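Long-range contacts in putative glycosidase ph117-related (Bacteroides thetaiotaomicron, PDB 5A7V), which probably cleaves mannosidic linkages as a member of glycoside hydrolase family 130 and binds mannopyranose in its pocket: residues I52-T58 / A70-T76; P169-I173 / H185-F189. All blocks are in the same frame, centred on the assembly; numbering follows the deposited sequence.

Contact 1: residues I52-T58 / A70-T76; sequences ISPIENT and AWESNDT. With SO4 (sulfate ion), chain F.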
loop_
_atom_site.group_PDB
_atom_site.type_symbol
_atom_site.label_atom_id
_atom_site.label_comp_id
_atom_site.label_asym_id
_atom_site.label_seq_id
_atom_site.Cartn_x
_atom_site.Cartn_y
_atom_site.Cartn_z
ATOM N N ILE A 52 -14.569 5.842 0.875
ATOM C CA ILE A 52 -15.037 4.779 1.768
ATOM C C ILE A 52 -14.832 5.244 3.217
ATOM O O ILE A 52 -13.715 5.582 3.592
ATOM C CB ILE A 52 -14.377 3.398 1.500
ATOM C CG1 ILE A 52 -14.624 2.944 0.030
ATOM C CG2 ILE A 52 -14.865 2.374 2.519
ATOM C CD1 ILE A 52 -13.836 1.769 -0.467
ATOM N N SER A 53 -15.926 5.244 3.989
ATOM C CA SER A 53 -15.935 5.616 5.385
ATOM C C SER A 53 -16.569 4.485 6.218
ATOM O O SER A 53 -17.334 3.664 5.666
ATOM C CB SER A 53 -16.763 6.893 5.610
ATOM O OG SER A 53 -16.210 8.006 4.918
ATOM N N PRO A 54 -16.325 4.469 7.527
ATOM C CA PRO A 54 -16.951 3.476 8.385
ATOM C C PRO A 54 -18.474 3.464 8.327
ATOM O O PRO A 54 -19.117 4.501 8.045
ATOM C CB PRO A 54 -16.479 3.849 9.787
ATOM C CG PRO A 54 -15.212 4.541 9.572
ATOM C CD PRO A 54 -15.321 5.259 8.258
ATOM N N ILE A 55 -19.038 2.287 8.552
ATOM C CA ILE A 55 -20.501 2.121 8.662
ATOM C C ILE A 55 -20.730 1.401 9.978
ATOM O O ILE A 55 -20.148 0.375 10.272
ATOM C CB ILE A 55 -21.081 1.312 7.482
ATOM C CG1 ILE A 55 -20.878 2.063 6.158
ATOM C CG2 ILE A 55 -22.589 1.067 7.697
ATOM C CD1 ILE A 55 -21.268 1.258 4.934
ATOM N N GLU A 56 -21.633 1.986 10.751
ATOM C CA GLU A 56 -21.936 1.577 12.108
ATOM C C GLU A 56 -22.731 0.258 12.199
ATOM O O GLU A 56 -22.447 -0.598 13.050
ATOM C CB GLU A 56 -22.701 2.731 12.806
ATOM C CG GLU A 56 -24.089 3.167 12.236
ATOM C CD GLU A 56 -24.246 3.323 10.688
ATOM O OE1 GLU A 56 -23.735 4.308 10.033
ATOM O OE2 GLU A 56 -24.922 2.441 10.130
ATOM N N ASN A 57 -23.711 0.100 11.309
ATOM C CA ASN A 57 -24.761 -0.922 11.443
ATOM C C ASN A 57 -24.509 -2.261 10.776
ATOM O O ASN A 57 -25.303 -3.168 10.966
ATOM C CB ASN A 57 -26.091 -0.354 10.885
ATOM C CG ASN A 57 -26.164 -0.460 9.336
ATOM O OD1 ASN A 57 -26.493 -1.542 8.777
ATOM N ND2 ASN A 57 -25.840 0.614 8.641
ATOM N N THR A 58 -23.448 -2.343 9.976
ATOM C CA THR A 58 -23.201 -3.578 9.251
ATOM C C THR A 58 -22.483 -4.571 10.165
ATOM O O THR A 58 -21.388 -4.318 10.683
ATOM C CB THR A 58 -22.360 -3.333 7.993
ATOM O OG1 THR A 58 -21.351 -2.385 8.304
ATOM C CG2 THR A 58 -23.204 -2.743 6.869
ATOM N N ALA A 70 -19.470 -5.405 14.660
ATOM C CA ALA A 70 -19.595 -4.291 13.731
ATOM C C ALA A 70 -18.204 -4.048 13.098
ATOM O O ALA A 70 -17.390 -3.207 13.535
ATOM C CB ALA A 70 -20.166 -3.062 14.429
ATOM N N TRP A 71 -17.933 -4.872 12.084
ATOM C CA TRP A 71 -16.589 -5.056 11.545
ATOM C C TRP A 71 -15.969 -3.860 10.845
ATOM O O TRP A 71 -14.749 -3.844 10.636
ATOM C CB TRP A 71 -16.621 -6.265 10.580
ATOM C CG TRP A 71 -17.435 -6.029 9.338
ATOM C CD1 TRP A 71 -18.783 -6.135 9.203
ATOM C CD2 TRP A 71 -16.944 -5.602 8.062
ATOM N NE1 TRP A 71 -19.168 -5.826 7.927
ATOM C CE2 TRP A 71 -18.052 -5.507 7.191
ATOM C CE3 TRP A 71 -15.665 -5.337 7.559
ATOM C CZ2 TRP A 71 -17.930 -5.137 5.853
ATOM C CZ3 TRP A 71 -15.543 -4.970 6.245
ATOM C CH2 TRP A 71 -16.660 -4.888 5.385
ATOM N N GLU A 72 -16.780 -2.884 10.455
ATOM C CA GLU A 72 -16.260 -1.678 9.777
ATOM C C GLU A 72 -16.745 -0.383 10.427
ATOM O O GLU A 72 -16.872 0.657 9.761
ATOM C CB GLU A 72 -16.584 -1.732 8.275
ATOM C CG GLU A 72 -18.065 -1.853 7.988
ATOM C CD GLU A 72 -18.442 -1.837 6.515
ATOM O OE1 GLU A 72 -17.549 -1.609 5.677
ATOM O OE2 GLU A 72 -19.653 -2.084 6.192
ATOM N N SER A 73 -16.976 -0.477 11.732
ATOM C CA SER A 73 -17.588 0.607 12.442
ATOM C C SER A 73 -16.593 1.652 12.939
ATOM O O SER A 73 -17.011 2.787 13.244
ATOM C CB SER A 73 -18.388 0.094 13.634
ATOM O OG SER A 73 -17.565 -0.549 14.598
ATOM N N ASN A 74 -15.315 1.311 13.038
ATOM C CA ASN A 74 -14.336 2.250 13.621
ATOM C C ASN A 74 -13.620 3.066 12.556
ATOM O O ASN A 74 -13.664 4.278 12.566
ATOM C CB ASN A 74 -13.361 1.492 14.517
ATOM C CG ASN A 74 -13.131 2.142 15.862
ATOM O OD1 ASN A 74 -13.496 3.288 16.130
ATOM N ND2 ASN A 74 -12.521 1.375 16.745
ATOM N N ASP A 75 -12.988 2.375 11.585
ATOM C CA ASP A 75 -12.081 2.999 10.639
ATOM C C ASP A 75 -11.999 2.113 9.395
ATOM O O ASP A 75 -12.016 0.888 9.526
ATOM C CB ASP A 75 -10.695 3.198 11.295
ATOM C CG ASP A 75 -10.704 4.259 12.410
ATOM O OD1 ASP A 75 -10.801 5.483 12.065
ATOM O OD2 ASP A 75 -10.675 3.806 13.581
ATOM N N THR A 76 -11.959 2.740 8.217
ATOM C CA THR A 76 -11.849 2.011 6.948
ATOM C C THR A 76 -10.741 2.703 6.137
ATOM O O THR A 76 -10.858 3.895 5.802
ATOM C CB THR A 76 -13.157 2.033 6.144
ATOM O OG1 THR A 76 -13.643 3.365 5.976
ATOM C CG2 THR A 76 -14.198 1.200 6.822
HETATM S S SO4 F . -19.908 5.512 2.150
HETATM O O1 SO4 F . -19.988 4.235 1.361
HETATM O O2 SO4 F . -18.541 5.653 2.707
HETATM O O3 SO4 F . -20.923 5.469 3.234
HETATM O O4 SO4 F . -20.183 6.677 1.257
HETATM O O HOH W 1 -19.565 -2.295 11.073
#
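Pro54 and Ile55 lie across the type I beta turn Ala70-Ser73, at the entrance to strand 75-84, the edge strand of one antiparallel blade in the five-bladed propeller fold of GH130 enzymes. One direct backbone bond joins the two segments: Ile55 N donates to Glu72 O at 3.0 Å, arriving about 40° out of the carbonyl plane. A bridging water adds a second backbone link, accepting from Glu72 N and donating to both Ile55 O and Thr58 O. Inside the turn, Ala70 O takes both the N-H and the hydroxyl of Ser73 from the same face of its plane.

The proline ring packs by van der Waals contact, mostly against oxygens. Pro54 CB sits against Glu72 O, CG lies 3.4 Å from Asn74 O, and CD meets Thr76 OG1, whose bond to Ile52 O is weak. Asn74 and Asp75 form a classic beta bulge opposite Glu95, and the Asp75 carboxylate is salt-bridged to Arg105 and hydrogen-bonded to Ser368. Ser53 N and Arg122 hold a sulfate, probably from the crystallisation liquor.

Glu72 supplies the strong side-chain bond across the contact. With CG between its backbone N and carbonyl carbon (chi1 58°) and the rest extended, its CG covers the centre of one Trp71 face. OE1 is held by Arg122 and Tyr92, while OE2 receives Thr58 OG1 at 2.7 Å through its anti lone pair.

Contact 2: residues P169-I173 / H185-F189; sequences PRLAI and HGPAF. With SO4 (sulfate ion), chain I.
Leu171 and Ala188 meet where the hairpin of strands 169-176 and 183-187 closes the outer side of a four-stranded antiparallel blade. The strand axes run at 160° to each other, and Ala172 faces Pro187 as a non-hydrogen-bonded pair with CA atoms 4.0 Å apart. Such a pair asks for no N-H from its residue on this side, so the proline fits the ladder without losing a bond.

The tight part lies around Leu171 O. It accepts Ala188 N at 2.8 Å, a nearly straight bond, with Pro187 CA close by in a CA-H...O contact and a water bridging on to Phe189 N. Next to this bond, Ala188 CB is wedged between Ile173 CG1 and the Phe189 ring, touching one face of it toward the rim. Leu171, with CG anti to its backbone N (chi1 -176°), carries CD2 to within 4.1 Å of Phe189 CZ, and Met227 and Trp229 of the next sheet complete this apolar cluster.

Toward His185 the ladder is looser. Gly186 O receives Ile173 N at 3.2 Å from well above its carbonyl plane, and a water is inserted between Ile173 O and Gly186 N. His185 N still reaches Ile173 O at 2.9 Å, but its imidazole is exposed.

On another side, Arg170 passes CD over Pro187 CG and stretches its guanidinium to a sulfate, probably from the crystallisation liquor. NH1 donates to O1 and NH2 to O4 at 2.8 Å, with the sulfur in the guanidinium plane; His167 and Asn165 also bind this anion. One residue earlier, Pro169 lines the mannopyranose pocket. Phe198 O and Asn199 OD1 accept from NE and NH2, helping to orient the guanidinium, whose edge can take an oxyanion, without implying a natural ligand.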
loop_
_atom_site.group_PDB
_atom_site.type_symbol
_atom_site.label_atom_id
_atom_site.label_comp_id
_atom_site.label_asym_id
_atom_site.label_seq_id
_atom_site.Cartn_x
_atom_site.Cartn_y
_atom_site.Cartn_z
ATOM N N PRO A 169 4.214 -8.608 13.633
ATOM C CA PRO A 169 3.563 -8.446 12.333
ATOM C C PRO A 169 4.350 -9.192 11.280
ATOM O O PRO A 169 5.570 -9.091 11.221
ATOM C CB PRO A 169 3.626 -6.940 12.064
ATOM C CG PRO A 169 4.756 -6.445 12.886
ATOM C CD PRO A 169 5.050 -7.436 13.972
ATOM N N ARG A 170 3.663 -9.982 10.433
ATOM C CA ARG A 170 4.361 -10.739 9.395
ATOM C C ARG A 170 3.763 -10.485 8.004
ATOM O O ARG A 170 2.541 -10.513 7.823
ATOM C CB ARG A 170 4.312 -12.244 9.675
ATOM C CG ARG A 170 5.020 -12.692 10.937
ATOM C CD ARG A 170 4.878 -14.197 11.157
ATOM N NE ARG A 170 5.745 -14.740 12.203
ATOM C CZ ARG A 170 5.444 -14.746 13.501
ATOM N NH1 ARG A 170 4.292 -14.247 13.927
ATOM N NH2 ARG A 170 6.275 -15.288 14.369
ATOM N N LEU A 171 4.644 -10.277 7.035
ATOM C CA LEU A 171 4.244 -10.162 5.630
ATOM C C LEU A 171 3.850 -11.556 5.090
ATOM O O LEU A 171 4.675 -12.474 5.151
ATOM C CB LEU A 171 5.407 -9.616 4.801
ATOM C CG LEU A 171 5.134 -9.345 3.331
ATOM C CD1 LEU A 171 3.982 -8.403 3.097
ATOM C CD2 LEU A 171 6.390 -8.844 2.615
ATOM N N ALA A 172 2.619 -11.654 4.633
ATOM C CA ALA A 172 2.053 -12.938 4.180
ATOM C C ALA A 172 1.408 -12.808 2.831
ATOM O O ALA A 172 1.193 -11.737 2.306
ATOM C CB ALA A 172 1.065 -13.464 5.209
ATOM N N ILE A 173 1.088 -13.978 2.229
ATOM C CA ILE A 173 0.563 -14.065 0.855
ATOM C C ILE A 173 -0.760 -14.837 0.861
ATOM O O ILE A 173 -0.874 -15.888 1.545
ATOM C CB ILE A 173 1.552 -14.761 -0.118
ATOM C CG1 ILE A 173 2.976 -14.217 -0.035
ATOM C CG2 ILE A 173 1.007 -14.724 -1.528
ATOM C CD1 ILE A 173 3.127 -12.754 -0.481
ATOM N N HIS A 185 -1.452 -18.641 2.236
ATOM C CA HIS A 185 -0.205 -19.400 2.099
ATOM C C HIS A 185 0.783 -19.184 3.229
ATOM O O HIS A 185 1.806 -19.868 3.299
ATOM C CB HIS A 185 0.446 -19.185 0.744
ATOM C CG HIS A 185 -0.311 -19.820 -0.367
ATOM N ND1 HIS A 185 0.019 -21.064 -0.833
ATOM C CD2 HIS A 185 -1.387 -19.415 -1.077
ATOM C CE1 HIS A 185 -0.823 -21.406 -1.782
ATOM N NE2 HIS A 185 -1.666 -20.414 -1.974
ATOM N N GLY A 186 0.481 -18.267 4.128
ATOM C CA GLY A 186 1.351 -17.970 5.264
ATOM C C GLY A 186 2.437 -16.931 4.959
ATOM O O GLY A 186 2.468 -16.325 3.881
ATOM N N PRO A 187 3.320 -16.722 5.941
ATOM C CA PRO A 187 4.396 -15.731 5.790
ATOM C C PRO A 187 5.196 -15.893 4.503
ATOM O O PRO A 187 5.626 -17.018 4.142
ATOM C CB PRO A 187 5.231 -15.946 7.058
ATOM C CG PRO A 187 4.252 -16.468 8.074
ATOM C CD PRO A 187 3.321 -17.364 7.278
ATOM N N ALA A 188 5.440 -14.792 3.825
ATOM C CA ALA A 188 6.233 -14.775 2.599
ATOM C C ALA A 188 7.618 -15.339 2.806
ATOM O O ALA A 188 8.162 -15.969 1.876
ATOM C CB ALA A 188 6.347 -13.338 2.101
ATOM N N PHE A 189 8.178 -15.147 3.998
ATOM C CA PHE A 189 9.568 -15.527 4.275
ATOM C C PHE A 189 9.656 -16.728 5.227
ATOM O O PHE A 189 10.684 -16.966 5.873
ATOM C CB PHE A 189 10.356 -14.343 4.811
ATOM C CG PHE A 189 10.222 -13.113 3.971
ATOM C CD1 PHE A 189 10.361 -13.150 2.604
ATOM C CD2 PHE A 189 9.916 -11.879 4.563
ATOM C CE1 PHE A 189 10.203 -12.003 1.821
ATOM C CE2 PHE A 189 9.789 -10.750 3.793
ATOM C CZ PHE A 189 9.949 -10.787 2.428
HETATM S S SO4 I . 4.617 -15.474 17.617
HETATM O O1 SO4 I . 4.197 -14.287 16.859
HETATM O O2 SO4 I . 3.582 -16.543 17.503
HETATM O O3 SO4 I . 4.822 -15.083 19.041
HETATM O O4 SO4 I . 5.858 -16.066 17.061
HETATM O O HOH W 2 7.216 -13.321 6.107
HETATM O O HOH W 3 -1.355 -16.115 4.274
#

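In the fold
Contacts 1 and 2 follow each other along the chain, the first closing before the second opens. Contact 1 is a loop-and-turn packing at the start of strand 75-84, an edge strand of one four-stranded antiparallel blade of the propeller, whereas contact 2 pairs strand 169-176 with strand 183-187, the opposite edge of the next blade from strand 143-151. Their centres are 26 Å apart, with nearest atoms about 18 Å from each other, so they do not touch. Both lie near the bound mannopyranose: Pro169 of contact 2 touches it directly, and the Asp75 side chain of contact 1 is about 9 Å from the beta-D-mannopyranose. Both blades thus border the sugar-binding centre.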